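Local coordinates for citrate lyase subunit beta-like protein (Mycobacterium tuberculosis H37Rv, PDB 6ARB), which probably acts as a magnesium-binding, homotrimeric lyase of the HpcH/HpaI aldolase family and may play a role in fatty acid biosynthesis, at residues P16-C21 and F211-C216; L98-S103 and L118-R123; M140-E145 and H169-I174; G198-A203 and V225-R230. All coordinates share one frame; numbering follows the deposited sequence. Where two conformers were deposited one is given.

Interaction 1 of 4, residues P16-C21 and F211-C216. With COA (coenzyme A), chain F.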
# COMPACT_ATOMS: atom_id res chain seq x y z
N PRO A 16 18.65 -13.48 13.00
CA PRO A 16 17.83 -12.31 12.66
C PRO A 16 18.23 -11.05 13.42
O PRO A 16 17.69 -9.98 13.13
CB PRO A 16 16.43 -12.74 13.12
CG PRO A 16 16.72 -13.59 14.32
CD PRO A 16 18.00 -14.33 14.01
N GLY A 17 19.13 -11.17 14.39
CA GLY A 17 19.48 -10.03 15.23
C GLY A 17 20.69 -9.28 14.74
O GLY A 17 21.83 -9.62 15.07
N TRP A 18 20.45 -8.24 13.94
CA TRP A 18 21.53 -7.38 13.44
C TRP A 18 21.59 -6.09 14.24
O TRP A 18 20.55 -5.56 14.67
CB TRP A 18 21.31 -7.06 11.97
CG TRP A 18 21.43 -8.23 11.05
CD1 TRP A 18 21.23 -9.55 11.35
CD2 TRP A 18 21.80 -8.19 9.67
NE1 TRP A 18 21.44 -10.33 10.23
CE2 TRP A 18 21.80 -9.51 9.19
CE3 TRP A 18 22.13 -7.15 8.79
CZ2 TRP A 18 22.12 -9.83 7.86
CZ3 TRP A 18 22.45 -7.47 7.47
CH2 TRP A 18 22.43 -8.79 7.02
N LEU A 19 22.80 -5.57 14.45
CA LEU A 19 22.99 -4.43 15.34
C LEU A 19 23.84 -3.35 14.71
O LEU A 19 24.97 -3.61 14.29
CB LEU A 19 23.64 -4.89 16.65
CG LEU A 19 24.08 -3.86 17.70
CD1 LEU A 19 22.90 -3.00 18.17
CD2 LEU A 19 24.70 -4.60 18.87
N PHE A 20 23.29 -2.13 14.65
CA PHE A 20 24.05 -0.94 14.27
C PHE A 20 25.07 -0.57 15.36
O PHE A 20 24.73 -0.52 16.54
CB PHE A 20 23.11 0.26 14.11
CG PHE A 20 22.55 0.43 12.72
CD1 PHE A 20 23.37 0.76 11.65
CD2 PHE A 20 21.18 0.32 12.50
CE1 PHE A 20 22.83 0.94 10.38
CE2 PHE A 20 20.64 0.50 11.24
CZ PHE A 20 21.47 0.81 10.17
N CYS A 21 26.29 -0.25 14.96
CA CYS A 21 27.23 0.40 15.87
C CYS A 21 28.00 1.48 15.11
O CYS A 21 28.56 1.21 14.05
CB CYS A 21 28.18 -0.63 16.50
SG CYS A 21 29.34 0.04 17.73
N PHE A 211 10.09 -11.33 6.97
CA PHE A 211 11.34 -10.59 7.15
C PHE A 211 12.40 -11.54 7.68
O PHE A 211 12.08 -12.45 8.44
CB PHE A 211 11.16 -9.42 8.13
CG PHE A 211 10.62 -8.17 7.48
CD1 PHE A 211 11.47 -7.29 6.84
CD2 PHE A 211 9.26 -7.89 7.50
CE1 PHE A 211 10.97 -6.15 6.24
CE2 PHE A 211 8.77 -6.76 6.92
CZ PHE A 211 9.62 -5.89 6.28
N ASP A 212 13.65 -11.34 7.26
CA ASP A 212 14.76 -12.21 7.67
C ASP A 212 15.52 -11.63 8.84
O ASP A 212 16.21 -12.33 9.57
CB ASP A 212 15.72 -12.40 6.50
CG ASP A 212 15.04 -12.96 5.28
OD1 ASP A 212 14.66 -14.16 5.30
OD2 ASP A 212 14.88 -12.19 4.31
N VAL A 213 15.39 -10.32 9.01
CA VAL A 213 16.19 -9.60 9.99
C VAL A 213 15.39 -8.48 10.62
O VAL A 213 14.61 -7.80 9.95
CB VAL A 213 17.45 -8.99 9.32
CG1 VAL A 213 18.16 -8.03 10.27
CG2 VAL A 213 18.39 -10.10 8.85
N THR A 214 15.57 -8.29 11.93
CA THR A 214 15.13 -7.07 12.59
C THR A 214 16.39 -6.33 13.04
O THR A 214 17.18 -6.85 13.81
CB THR A 214 14.17 -7.32 13.78
OG1 THR A 214 12.89 -7.76 13.29
CG2 THR A 214 13.94 -6.03 14.60
N VAL A 215 16.60 -5.14 12.50
CA VAL A 215 17.78 -4.37 12.84
C VAL A 215 17.58 -3.64 14.16
O VAL A 215 16.54 -3.02 14.38
CB VAL A 215 18.12 -3.34 11.76
CG1 VAL A 215 19.39 -2.57 12.13
CG2 VAL A 215 18.28 -4.03 10.42
N CYS A 216 18.60 -3.69 15.00
CA CYS A 216 18.55 -3.12 16.34
C CYS A 216 19.54 -1.98 16.49
O CYS A 216 20.50 -1.89 15.74
CB CYS A 216 18.91 -4.21 17.36
SG CYS A 216 17.83 -5.63 17.33
N1A COA F . 26.91 -1.14 19.88
C2A COA F . 27.71 -1.71 20.80
N3A COA F . 27.53 -1.51 22.11
C4A COA F . 26.53 -0.71 22.56
C5A COA F . 25.68 -0.10 21.64
C6A COA F . 25.90 -0.34 20.28
N6A COA F . 25.00 0.30 19.28
N7A COA F . 24.78 0.63 22.35
C8A COA F . 25.07 0.49 23.66
N9A COA F . 26.13 -0.32 23.79
C1B COA F . 26.73 -0.75 25.04
C2B COA F . 27.39 0.31 25.78
O2B COA F . 28.72 0.36 25.40
C3B COA F . 27.32 -0.18 27.13
O3B COA F . 28.27 -1.17 27.25
P3B COA F . 28.84 -1.51 28.65
O7A COA F . 28.17 -0.63 29.68
O8A COA F . 30.32 -1.25 28.63
O9A COA F . 28.57 -2.97 28.95
C4B COA F . 26.00 -0.79 27.21
O4B COA F . 25.73 -1.23 25.87
C5B COA F . 24.99 0.17 27.63
O5B COA F . 25.09 1.44 27.13
P1A COA F . 23.95 2.48 27.18
O1A COA F . 24.20 3.39 28.34
O2A COA F . 22.62 1.79 27.35
O3A COA F . 23.98 3.27 25.83
P2A COA F . 24.66 4.68 25.64
O4A COA F . 24.04 5.68 26.59
O5A COA F . 26.14 4.60 25.87
O6A COA F . 24.42 5.19 24.19
CBP COA F . 23.39 5.03 21.97
CCP COA F . 23.30 4.80 23.49
CDP COA F . 24.29 6.22 21.67
CEP COA F . 22.03 5.27 21.37
CAP COA F . 23.98 3.73 21.38
OAP COA F . 23.10 2.71 21.66
C9P COA F . 24.15 3.74 19.87
O9P COA F . 25.17 4.16 19.35
N8P COA F . 23.06 3.25 19.08
C7P COA F . 23.14 3.22 17.61
C6P COA F . 22.82 4.48 16.87
C5P COA F . 22.98 4.36 15.38
O5P COA F . 23.83 3.60 14.94
N4P COA F . 22.13 5.14 14.52
C3P COA F . 22.28 5.01 13.11
C2P COA F . 21.34 4.01 12.47
S1P COA F . 19.69 3.96 13.14
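Val-213 lays both methyls on the indole of Trp-18: CG1 stands 3.6 Å from the centroid of the five-membered ring, over its face, while CG2 sits on the same face nearer the rim, 3.4 Å from Trp-18 NE1. Two residues along, Val-215 CG1 presses on Phe-20 CD2 at 3.4 Å. Beside these side chains the backbones run parallel and are tied by three bonds. Thr-214 N donates to Pro-16 O, Cys-216 N to Trp-18 O at 2.7 Å, and Phe-20 N to Cys-216 O at 3.0 Å. This pairing of the first strand, 17-22, with the eighth, 213-216, closes the eight-stranded parallel TIM barrel. Trp-18 and Val-215 point to one face of the sheet, Leu-19 and Cys-216 to the other, where helix 221-228 covers Cys-216. At the end of strand 17-22 coenzyme A takes over: its C2P lies over the centre of the Phe-20 ring, 3.6 Å above the plane, and its adenine amino group N6A donates to Phe-20 O at 2.9 Å. Farther back, Gly-15 O accepts a hydrogen bond from Trp-18 NE1, which helps fix the turn of the indole.

Interaction 2 of 4, residues L98-S103 and L118-R123. With MG (magnesium ion), chain D; PYR (pyruvic acid), chain E.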
# COMPACT_ATOMS: atom_id res chain seq x y z
N LEU A 98 23.59 0.78 1.65
CA LEU A 98 23.50 2.04 0.93
C LEU A 98 22.29 2.81 1.44
O LEU A 98 21.15 2.41 1.19
CB LEU A 98 23.35 1.79 -0.57
CG LEU A 98 22.99 3.01 -1.41
CD1 LEU A 98 24.12 4.04 -1.35
CD2 LEU A 98 22.70 2.60 -2.86
N PRO A 99 22.52 3.92 2.16
CA PRO A 99 21.39 4.70 2.64
C PRO A 99 20.79 5.55 1.53
O PRO A 99 21.47 5.84 0.53
CB PRO A 99 22.02 5.57 3.72
CG PRO A 99 23.38 5.81 3.22
CD PRO A 99 23.81 4.57 2.46
N LYS A 100 19.52 5.92 1.70
CA LYS A 100 18.80 6.73 0.73
C LYS A 100 18.89 6.12 -0.67
O LYS A 100 19.03 6.84 -1.66
CB LYS A 100 19.34 8.17 0.72
CG LYS A 100 19.02 8.98 1.99
CD LYS A 100 20.28 9.32 2.74
CE LYS A 100 20.01 10.31 3.86
NZ LYS A 100 20.11 9.67 5.21
N ALA A 101 18.82 4.80 -0.74
CA ALA A 101 18.84 4.11 -2.03
C ALA A 101 17.66 4.57 -2.89
O ALA A 101 16.51 4.48 -2.48
CB ALA A 101 18.82 2.60 -1.84
N GLU A 102 17.97 5.06 -4.09
CA GLU A 102 16.96 5.69 -4.92
C GLU A 102 16.92 5.24 -6.38
O GLU A 102 15.98 5.57 -7.10
CB GLU A 102 17.11 7.22 -4.83
CG GLU A 102 16.54 7.75 -3.53
CD GLU A 102 16.62 9.26 -3.42
OE1 GLU A 102 15.87 9.81 -2.60
OE2 GLU A 102 17.43 9.88 -4.13
N SER A 103 17.92 4.48 -6.82
CA SER A 103 17.90 3.93 -8.18
C SER A 103 18.77 2.67 -8.27
O SER A 103 19.69 2.47 -7.47
CB SER A 103 18.40 4.96 -9.20
OG SER A 103 19.80 5.14 -9.07
N LEU A 118 19.11 0.42 1.59
CA LEU A 118 18.24 1.02 2.59
C LEU A 118 17.32 2.07 1.94
O LEU A 118 17.75 3.18 1.64
CB LEU A 118 19.10 1.67 3.69
CG LEU A 118 18.39 2.54 4.74
CD1 LEU A 118 17.21 1.81 5.37
CD2 LEU A 118 19.41 2.98 5.80
N VAL A 119 16.07 1.69 1.71
CA VAL A 119 15.12 2.60 1.09
C VAL A 119 14.45 3.43 2.16
O VAL A 119 13.78 2.89 3.05
CB VAL A 119 14.04 1.82 0.30
CG1 VAL A 119 12.98 2.77 -0.19
CG2 VAL A 119 14.70 1.06 -0.86
N GLU A 120 14.63 4.75 2.09
CA GLU A 120 14.17 5.62 3.17
C GLU A 120 13.76 6.99 2.66
O GLU A 120 13.85 7.98 3.38
CB GLU A 120 15.26 5.75 4.23
CG GLU A 120 16.64 6.12 3.68
CD GLU A 120 17.69 6.05 4.75
OE1 GLU A 120 17.29 5.99 5.94
OE2 GLU A 120 18.89 6.06 4.42
N THR A 121 13.34 7.03 1.40
CA THR A 121 12.83 8.24 0.76
C THR A 121 11.69 7.86 -0.18
O THR A 121 11.54 6.68 -0.57
CB THR A 121 13.93 8.96 -0.06
OG1 THR A 121 14.29 8.16 -1.19
CG2 THR A 121 15.16 9.23 0.79
N ALA A 122 10.89 8.85 -0.56
CA ALA A 122 9.77 8.62 -1.47
C ALA A 122 10.28 8.06 -2.80
O ALA A 122 9.75 7.08 -3.31
CB ALA A 122 8.97 9.90 -1.68
N ARG A 123 11.34 8.66 -3.34
CA ARG A 123 11.92 8.18 -4.60
C ARG A 123 12.33 6.71 -4.46
O ARG A 123 12.06 5.90 -5.33
CB ARG A 123 13.11 9.04 -5.04
CG ARG A 123 13.66 8.65 -6.41
CD ARG A 123 12.63 8.87 -7.52
NE ARG A 123 12.47 10.28 -7.84
CZ ARG A 123 13.27 10.94 -8.68
NH1 ARG A 123 14.26 10.30 -9.29
NH2 ARG A 123 13.07 12.24 -8.90
MG MG D . 18.26 6.96 7.72
C PYR E . 16.11 5.65 9.19
O PYR E . 14.95 5.30 9.69
OXT PYR E . 16.23 6.86 8.71
CA PYR E . 17.19 4.75 9.18
O3 PYR E . 18.43 5.14 9.00
CB PYR E . 16.93 3.28 9.38
O HOH W 1 15.63 5.77 -0.37
O HOH W 2 15.32 7.59 -8.90
O HOH W 3 19.54 8.19 9.30
O HOH W 4 20.25 6.98 6.64
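Glu-120 has its CG wedged between the backbone N and the carbonyl carbon (chi1 50°), and with the chain extended beyond it (chi2 -172°) the carboxylate reaches Lys-100 on one side and the magnesium ion on the other. OE1 binds the metal at 2.2 Å; OE2 accepts Lys-100 N at 2.8 Å through its anti lone pair, a bond that probably helps hold the carboxylate in position. Thr-121 has a similar first torsion (chi1 67°), which aims OG1 at Glu-102 OE1, 2.7 Å away; the hydroxyl donates a hydrogen bond to the carboxylate's anti lone pair and caps the helix that follows by accepting from Gly-124 N.

The two segments run from the ends of the fourth and fifth strands of the TIM barrel into the loops that follow, at the C-terminal end where the family keeps its metal site. Two waters, pyruvate OXT and O3, and Asp-146 complete the six ligands of the magnesium. Lys-100 NZ is only a long salt-bridge partner of Glu-120 OE2, at 3.9 Å; it pairs more firmly with Glu-44 and also bonds to Asp-146.

The backbones meet through Leu-118 N to Leu-98 O and Ala-101 N to Leu-118 O, the second at 3.1 Å. A water knits the turns together: it donates to Ala-101 O and Thr-121 OG1 and accepts from Glu-120 N. A second water, in the plane of the Arg-123 guanidinium at its edge, joins NH1 to Glu-102 O, while Arg-123 NE reaches Ala-180 O of the second subunit.

Interaction 3 of 4, residues M140-E145 and H169-I174. With PYR (pyruvic acid), chain E.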
# COMPACT_ATOMS: atom_id res chain seq x y z
N MET A 140 17.23 -5.72 1.16
CA MET A 140 16.53 -4.42 1.18
C MET A 140 16.09 -4.16 2.59
O MET A 140 15.57 -5.06 3.25
CB MET A 140 15.27 -4.46 0.32
CG MET A 140 15.48 -5.02 -1.04
SD MET A 140 15.86 -3.66 -2.14
CE MET A 140 14.28 -2.79 -2.09
N MET A 141 16.31 -2.93 3.04
CA MET A 141 15.85 -2.48 4.35
C MET A 141 15.02 -1.23 4.10
O MET A 141 15.15 -0.58 3.06
CB MET A 141 17.05 -2.15 5.23
CG MET A 141 16.69 -1.71 6.65
SD MET A 141 18.17 -1.43 7.63
CE MET A 141 17.43 -0.84 9.16
N TRP A 142 14.14 -0.90 5.04
CA TRP A 142 13.43 0.36 4.96
C TRP A 142 13.70 1.19 6.23
O TRP A 142 14.03 0.65 7.30
CB TRP A 142 11.95 0.13 4.74
CG TRP A 142 11.23 -0.35 5.97
CD1 TRP A 142 11.29 -1.58 6.55
CD2 TRP A 142 10.33 0.43 6.78
NE1 TRP A 142 10.48 -1.63 7.67
CE2 TRP A 142 9.89 -0.40 7.83
CE3 TRP A 142 9.86 1.75 6.72
CZ2 TRP A 142 9.00 0.05 8.81
CZ3 TRP A 142 8.97 2.18 7.69
CH2 TRP A 142 8.55 1.34 8.71
N GLY A 143 13.60 2.51 6.09
CA GLY A 143 13.91 3.42 7.18
C GLY A 143 12.79 4.42 7.35
O GLY A 143 12.52 5.21 6.45
N ALA A 144 12.13 4.37 8.50
CA ALA A 144 10.92 5.16 8.72
C ALA A 144 11.23 6.63 8.99
O ALA A 144 10.45 7.52 8.62
CB ALA A 144 10.12 4.58 9.88
N GLU A 145 12.36 6.90 9.63
CA GLU A 145 12.64 8.26 10.08
C GLU A 145 13.12 9.19 8.97
O GLU A 145 12.62 10.31 8.85
CB GLU A 145 13.60 8.25 11.27
CG GLU A 145 13.17 7.27 12.36
CD GLU A 145 11.75 7.54 12.84
OE1 GLU A 145 11.37 8.73 12.94
OE2 GLU A 145 11.00 6.56 13.11
N HIS A 169 2.91 1.41 4.60
CA HIS A 169 2.89 1.22 3.16
C HIS A 169 4.30 0.91 2.62
O HIS A 169 4.50 -0.05 1.87
CB HIS A 169 2.33 2.50 2.51
CG HIS A 169 2.10 2.38 1.04
ND1 HIS A 169 0.87 2.02 0.51
CD2 HIS A 169 2.92 2.59 -0.01
CE1 HIS A 169 0.96 2.01 -0.81
NE2 HIS A 169 2.19 2.36 -1.15
N VAL A 170 5.28 1.71 3.01
CA VAL A 170 6.64 1.51 2.53
C VAL A 170 7.23 0.20 3.04
O VAL A 170 7.97 -0.49 2.33
CB VAL A 170 7.55 2.69 2.88
CG1 VAL A 170 9.01 2.36 2.59
CG2 VAL A 170 7.11 3.91 2.09
N ARG A 171 6.92 -0.14 4.28
CA ARG A 171 7.38 -1.40 4.83
C ARG A 171 6.97 -2.59 3.96
O ARG A 171 7.79 -3.46 3.63
CB ARG A 171 6.87 -1.57 6.26
CG ARG A 171 7.31 -2.89 6.94
CD ARG A 171 6.80 -2.94 8.38
NE ARG A 171 7.30 -4.07 9.16
CZ ARG A 171 6.58 -5.16 9.43
NH1 ARG A 171 5.35 -5.27 8.94
NH2 ARG A 171 7.08 -6.13 10.19
N SER A 172 5.68 -2.65 3.61
CA SER A 172 5.17 -3.71 2.77
C SER A 172 5.76 -3.63 1.37
O SER A 172 6.10 -4.64 0.76
CB SER A 172 3.65 -3.61 2.65
OG SER A 172 3.04 -3.83 3.89
N THR A 173 5.87 -2.40 0.86
CA THR A 173 6.53 -2.20 -0.43
C THR A 173 7.92 -2.84 -0.51
O THR A 173 8.25 -3.52 -1.48
CB THR A 173 6.61 -0.71 -0.79
OG1 THR A 173 5.28 -0.20 -0.94
CG2 THR A 173 7.37 -0.49 -2.10
N ILE A 174 8.74 -2.61 0.52
CA ILE A 174 10.11 -3.15 0.54
C ILE A 174 10.15 -4.66 0.73
O ILE A 174 10.97 -5.34 0.11
CB ILE A 174 10.98 -2.49 1.61
CG1 ILE A 174 11.60 -1.20 1.09
CG2 ILE A 174 12.10 -3.44 2.05
CD1 ILE A 174 10.60 -0.24 0.53
C PYR E . 16.11 5.65 9.19
O PYR E . 14.95 5.30 9.69
OXT PYR E . 16.23 6.86 8.71
CA PYR E . 17.19 4.75 9.18
O3 PYR E . 18.43 5.14 9.00
CB PYR E . 16.93 3.28 9.38
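Strand 140-142 and helix 169-174 run almost exactly antiparallel, at 178°, with 8.2 Å between their axes, and Trp-142 and Arg-171 bring their CA atoms nearest. The Trp-142 indole stands between them, its CG lodged between the backbone N and the carbonyl carbon (chi1 75°), and the aliphatic part of Arg-171 lies over one of its faces. Arg-171 CB is 3.9 Å from the centroid of the six-membered ring, and CG comes to 3.5 Å from Trp-142 NE1. The arginine chain is extended from CG to NE, which carries the guanidinium past the ring, the two planes 72° apart. Asp-187 OD1 accepts a hydrogen bond from Trp-142 NE1 and forms a salt bridge with Arg-171 NE; Asp-205 forms a second with NH1, so the charge of this arginine is probably well balanced.

In the TIM barrel this is the sixth strand meeting helix 165-180, which leads to the seventh strand. Val-170, whose CG1 touches the Trp-142 ring, also packs on Leu-176 of the second subunit. One turn on, Ile-174 packs against the strand: CG2 meets Met-140 CB at 3.8 Å and CG1 meets Trp-142 CB at 3.9 Å. Met-141 points the other way, toward the inside of the barrel, with its chain fully extended so that CE approaches pyruvate CB at 4.2 Å. Beyond the strand, Gly-143 is the N-cap of helix 144-151, and Glu-145 N donates to pyruvate O at 3.0 Å.

Interaction 4 of 4, residues G198-A203 and V225-R230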
# COMPACT_ATOMS: atom_id res chain seq x y z
N GLY A 198 7.09 -3.24 22.71
CA GLY A 198 6.86 -2.75 21.36
C GLY A 198 7.75 -3.44 20.33
O GLY A 198 7.30 -3.76 19.23
N LEU A 199 9.01 -3.67 20.70
CA LEU A 199 9.96 -4.36 19.82
C LEU A 199 9.55 -5.82 19.60
O LEU A 199 9.65 -6.35 18.49
CB LEU A 199 11.38 -4.30 20.40
CG LEU A 199 12.47 -5.16 19.75
CD1 LEU A 199 12.71 -4.78 18.29
CD2 LEU A 199 13.77 -5.05 20.53
N GLN A 200 9.09 -6.46 20.67
CA GLN A 200 8.61 -7.83 20.58
C GLN A 200 7.45 -7.96 19.58
O GLN A 200 7.47 -8.83 18.69
CB GLN A 200 8.18 -8.33 21.97
CG GLN A 200 7.71 -9.78 22.00
CD GLN A 200 7.42 -10.27 23.43
OE1 GLN A 200 7.17 -9.46 24.32
NE2 GLN A 200 7.48 -11.58 23.64
N GLU A 201 6.47 -7.08 19.71
CA GLU A 201 5.32 -7.04 18.81
C GLU A 201 5.74 -6.91 17.36
O GLU A 201 5.25 -7.63 16.48
CB GLU A 201 4.39 -5.88 19.16
CG GLU A 201 3.80 -5.95 20.55
CD GLU A 201 3.04 -4.68 20.93
OE1 GLU A 201 2.64 -3.93 20.01
OE2 GLU A 201 2.85 -4.44 22.14
N GLU A 202 6.65 -5.97 17.11
CA GLU A 202 7.13 -5.68 15.75
C GLU A 202 7.89 -6.85 15.17
O GLU A 202 7.67 -7.25 14.03
CB GLU A 202 8.03 -4.44 15.75
CG GLU A 202 7.28 -3.13 15.83
CD GLU A 202 8.19 -1.90 15.69
OE1 GLU A 202 9.44 -2.03 15.76
OE2 GLU A 202 7.62 -0.81 15.51
N ALA A 203 8.81 -7.40 15.97
CA ALA A 203 9.65 -8.51 15.54
C ALA A 203 8.86 -9.79 15.30
O ALA A 203 9.21 -10.56 14.41
CB ALA A 203 10.75 -8.75 16.56
N VAL A 225 14.77 -9.88 19.83
CA VAL A 225 14.55 -10.20 18.43
C VAL A 225 14.72 -11.69 18.14
O VAL A 225 13.90 -12.27 17.43
CB VAL A 225 15.48 -9.36 17.52
CG1 VAL A 225 15.47 -9.91 16.09
CG2 VAL A 225 15.03 -7.91 17.54
N ARG A 226 15.75 -12.30 18.71
CA ARG A 226 15.99 -13.73 18.50
C ARG A 226 14.82 -14.56 19.04
O ARG A 226 14.36 -15.50 18.40
CB ARG A 226 17.31 -14.17 19.14
CG ARG A 226 18.57 -13.66 18.42
CD ARG A 226 19.84 -14.03 19.18
NE ARG A 226 21.05 -13.71 18.42
CZ ARG A 226 22.25 -13.51 18.96
NH1 ARG A 226 23.29 -13.22 18.18
NH2 ARG A 226 22.42 -13.59 20.27
N LYS A 227 14.34 -14.17 20.21
CA LYS A 227 13.19 -14.82 20.82
C LYS A 227 11.94 -14.63 19.97
O LYS A 227 11.17 -15.57 19.77
CB LYS A 227 12.96 -14.26 22.23
CG LYS A 227 11.79 -14.89 22.98
CD LYS A 227 11.83 -14.56 24.48
CE LYS A 227 10.90 -13.41 24.87
NZ LYS A 227 11.47 -12.05 24.63
N ALA A 228 11.73 -13.42 19.46
CA ALA A 228 10.54 -13.12 18.66
C ALA A 228 10.50 -13.92 17.35
O ALA A 228 9.42 -14.22 16.84
CB ALA A 228 10.44 -11.63 18.38
N TYR A 229 11.67 -14.26 16.82
CA TYR A 229 11.74 -14.99 15.55
C TYR A 229 11.56 -16.50 15.78
O TYR A 229 11.49 -17.28 14.83
CB TYR A 229 13.04 -14.67 14.79
CG TYR A 229 12.95 -13.43 13.89
CD1 TYR A 229 12.91 -12.15 14.43
CD2 TYR A 229 12.92 -13.56 12.50
CE1 TYR A 229 12.82 -11.01 13.60
CE2 TYR A 229 12.83 -12.42 11.66
CZ TYR A 229 12.79 -11.16 12.23
OH TYR A 229 12.70 -10.05 11.43
N ARG A 230 11.49 -16.92 17.03
CA ARG A 230 11.08 -18.28 17.36
C ARG A 230 9.57 -18.32 17.57
O ARG A 230 9.04 -17.61 18.42
CB ARG A 230 11.79 -18.80 18.61
CG ARG A 230 11.35 -20.20 19.01
CD ARG A 230 12.13 -20.74 20.19
NE ARG A 230 12.21 -22.20 20.16
CZ ARG A 230 11.26 -23.02 20.60
NH1 ARG A 230 10.14 -22.53 21.10
NH2 ARG A 230 11.43 -24.33 20.52
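Ala-203 and Ala-228 meet methyl to methyl, CB to CB at 3.4 Å, tighter than ordinary van der Waals contact. With side chains this small the two helices can come close, and the CA atoms of Ala-203 and Ala-228 lie 5.6 Å apart. Around this point the packing stays apolar. Leu-199 has CG anti to its own backbone nitrogen (chi1 171°), a turn that carries CD1 across to Val-225 CG2 at 4.0 Å, the two side chains crossing at about a right angle. The same valine methyl also brushes Ala-203 CB at 4.5 Å. On the other flank the ring of Tyr-229 leans in, its CE1 standing 3.7 Å from Ala-203 O and 4.3 Å from Ala-203 CB. Its hydroxyl is hydrogen-bonded to Thr-214 OG1, which ties the ring to strand 213-216; Pro-16 and Phe-211 also pack on it.

The solvent side is looser. Gln-200 runs out with an extended chain, and Lys-227 bends at its last two torsions, chi3 99° and chi4 -82°, so that CE and NZ both end near Gln-200 NE2, each at 4.1 Å. This is van der Waals contact between the ends of two long polar chains, with the exposed lysine at the edge of the interface.

Leu-199, Ala-203 and Val-225 rest inward on Thr-214, the strand residue beneath both helices. Helix 196-209 precedes strand 213-216 and helix 221-228 follows it, so the contact is the neighbour-to-neighbour packing of consecutive outer helices, over the last strand, that belongs to the TIM barrel.

Overall arrangement
Interactions 1, 2 and 3 all reach the same barrel sheet, and interaction 4 lies outside it. Interactions 2 and 3, with centres 9 Å apart, are joined by neighbouring strands: Val-119 N lies 2.8 Å from Met-141 O, probably a hydrogen bond, and both contacts touch pyruvate and the second subunit. Interaction 1 approaches the site from the coenzyme A side, the Phe-20 side chain and pyruvate lying about 5 Å apart between nearest atoms, and meets interaction 3 inside the barrel where Val-215 CG2 packs on Met-141 CE at 3.5 Å. Interaction 4 backs interaction 1 from outside, through Cys-216 SG on Val-225 CG2 at 3.6 Å, and its centre is about 25 Å from that of interaction 2.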